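Local structure of probable porin (Pseudomonas aeruginosa, 4FSP) at residues A[188-194]-A[257-261]. The protein probably acts as an outer-membrane porin of the OprD family, a beta-barrel channel through which small solutes would pass. Sequence-based numbering, arbitrary orientation.
Sequences FAGAAQA and RGGRI
The carbonyl oxygen of Gly258 receives two backbone N-H groups from consecutive residues, both weakly: the N-H...O angle from Ala189 N is only 128° (2.6 Å to Gly258 O), whereas Gly190 N, at 3.3 Å from the same Gly258 O, points more directly at it. Phe188 CB and Ala189 CB each lie 3.2 Å from Gly258 O. The peptide from Gly258 to Gly259 is cis, and its nitrogen, Gly259 N, sits 3.3 Å from Ala189 CB. In Phe188, chi1 of -49° sets CG anti to the carbonyl carbon and brings the CD1 side of the ring to Ile261; the two side chains cross at about a right angle, Phe188 CD1 meeting Ile261 CG1 at 3.7 Å. Farther along, Ala192 CB rests on the Arg257 carbonyl and on Arg257 CB. From there the Arg257 chain runs extended from CG to NE and reaches the start of strand 193-205, where Arg257 NH1 donates to Gln193 O at 2.8 Å, with the acceptor almost in the guanidinium plane. Leu181 and Pro294 also pack on Phe188. The contact thus joins the loop between strands 240-252 and 262-273 to the segment that leads into and begins strand 193-205; main-chain groups supply all the polar partners except the Arg257 guanidinium, so the polar part of the contact rests largely on backbone geometry, with the arginine adding one side-chain tie.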
loop_
_atom_site.group_PDB
_atom_site.type_symbol
_atom_site.label_atom_id
_atom_site.label_comp_id
_atom_site.label_asym_id
_atom_site.label_seq_id
_atom_site.Cartn_x
_atom_site.Cartn_y
_atom_site.Cartn_z
ATOM N N PHE A 188 -8.860 14.262 -13.143
ATOM C CA PHE A 188 -8.573 15.624 -12.749
ATOM C C PHE A 188 -8.111 16.413 -13.972
ATOM O O PHE A 188 -8.056 15.858 -15.069
ATOM C CB PHE A 188 -7.516 15.580 -11.653
ATOM C CG PHE A 188 -7.850 14.603 -10.567
ATOM C CD1 PHE A 188 -8.979 14.802 -9.769
ATOM C CD2 PHE A 188 -7.071 13.473 -10.361
ATOM C CE1 PHE A 188 -9.310 13.899 -8.771
ATOM C CE2 PHE A 188 -7.396 12.561 -9.364
ATOM C CZ PHE A 188 -8.522 12.770 -8.564
ATOM N N ALA A 189 -7.793 17.694 -13.797
ATOM C CA ALA A 189 -7.396 18.535 -14.929
ATOM C C ALA A 189 -6.063 18.108 -15.558
ATOM O O ALA A 189 -5.912 18.112 -16.781
ATOM C CB ALA A 189 -7.348 19.992 -14.519
ATOM N N GLY A 190 -5.102 17.750 -14.716
ATOM C CA GLY A 190 -3.813 17.256 -15.172
ATOM C C GLY A 190 -3.106 16.582 -14.013
ATOM O O GLY A 190 -3.653 16.558 -12.910
ATOM N N ALA A 191 -1.910 16.031 -14.234
ATOM C CA ALA A 191 -1.181 15.398 -13.123
ATOM C C ALA A 191 -0.285 16.397 -12.412
ATOM O O ALA A 191 0.937 16.344 -12.535
ATOM C CB ALA A 191 -0.378 14.176 -13.579
ATOM N N ALA A 192 -0.914 17.296 -11.661
ATOM C CA ALA A 192 -0.222 18.348 -10.932
ATOM C C ALA A 192 0.955 17.832 -10.098
ATOM O O ALA A 192 0.908 16.729 -9.549
ATOM C CB ALA A 192 -1.202 19.073 -10.052
ATOM N N GLN A 193 2.006 18.641 -10.006
ATOM C CA GLN A 193 3.187 18.288 -9.218
ATOM C C GLN A 193 3.438 19.296 -8.111
ATOM O O GLN A 193 3.022 20.451 -8.215
ATOM C CB GLN A 193 4.419 18.226 -10.117
ATOM C CG GLN A 193 4.366 17.131 -11.155
ATOM C CD GLN A 193 4.699 17.647 -12.531
ATOM O OE1 GLN A 193 4.267 18.735 -12.918
ATOM N NE2 GLN A 193 5.479 16.877 -13.281
ATOM N N ALA A 194 4.126 18.862 -7.054
ATOM C CA ALA A 194 4.527 19.783 -5.990
ATOM C C ALA A 194 5.873 19.437 -5.370
ATOM O O ALA A 194 6.391 18.336 -5.566
ATOM C CB ALA A 194 3.460 19.858 -4.909
ATOM N N ARG A 257 -3.291 23.225 -8.738
ATOM C CA ARG A 257 -2.716 22.881 -10.028
ATOM C C ARG A 257 -3.379 21.659 -10.651
ATOM O O ARG A 257 -3.044 21.283 -11.772
ATOM C CB ARG A 257 -1.214 22.635 -9.877
ATOM C CG ARG A 257 -0.455 23.782 -9.224
ATOM C CD ARG A 257 1.012 23.404 -8.993
ATOM N NE ARG A 257 1.792 24.514 -8.457
ATOM C CZ ARG A 257 3.004 24.390 -7.918
ATOM N NH1 ARG A 257 3.590 23.200 -7.831
ATOM N NH2 ARG A 257 3.626 25.460 -7.455
ATOM N N GLY A 258 -4.331 21.064 -9.935
ATOM C CA GLY A 258 -4.957 19.818 -10.346
ATOM C C GLY A 258 -6.223 19.682 -11.200
ATOM O O GLY A 258 -6.402 18.611 -11.782
ATOM N N GLY A 259 -7.144 20.647 -11.269
ATOM C CA GLY A 259 -7.229 21.830 -10.444
ATOM C C GLY A 259 -8.296 21.689 -9.371
ATOM O O GLY A 259 -8.022 21.187 -8.290
ATOM N N ARG A 260 -9.515 22.124 -9.655
ATOM C CA ARG A 260 -10.569 22.053 -8.647
ATOM C C ARG A 260 -10.948 20.607 -8.370
ATOM O O ARG A 260 -11.207 19.829 -9.292
ATOM C CB ARG A 260 -11.812 22.827 -9.076
ATOM C CG ARG A 260 -12.876 22.880 -7.995
ATOM C CD ARG A 260 -14.186 23.449 -8.513
ATOM N NE ARG A 260 -15.069 22.406 -9.029
ATOM C CZ ARG A 260 -15.927 21.712 -8.282
ATOM N NH1 ARG A 260 -16.025 21.946 -6.976
ATOM N NH2 ARG A 260 -16.690 20.783 -8.841
ATOM N N ILE A 261 -10.976 20.243 -7.093
ATOM C CA ILE A 261 -11.274 18.866 -6.719
ATOM C C ILE A 261 -12.227 18.801 -5.531
ATOM O O ILE A 261 -12.063 19.524 -4.540
ATOM C CB ILE A 261 -9.959 18.101 -6.376
ATOM C CG1 ILE A 261 -9.141 17.843 -7.649
ATOM C CG2 ILE A 261 -10.252 16.785 -5.672
ATOM C CD1 ILE A 261 -7.683 17.595 -7.373
#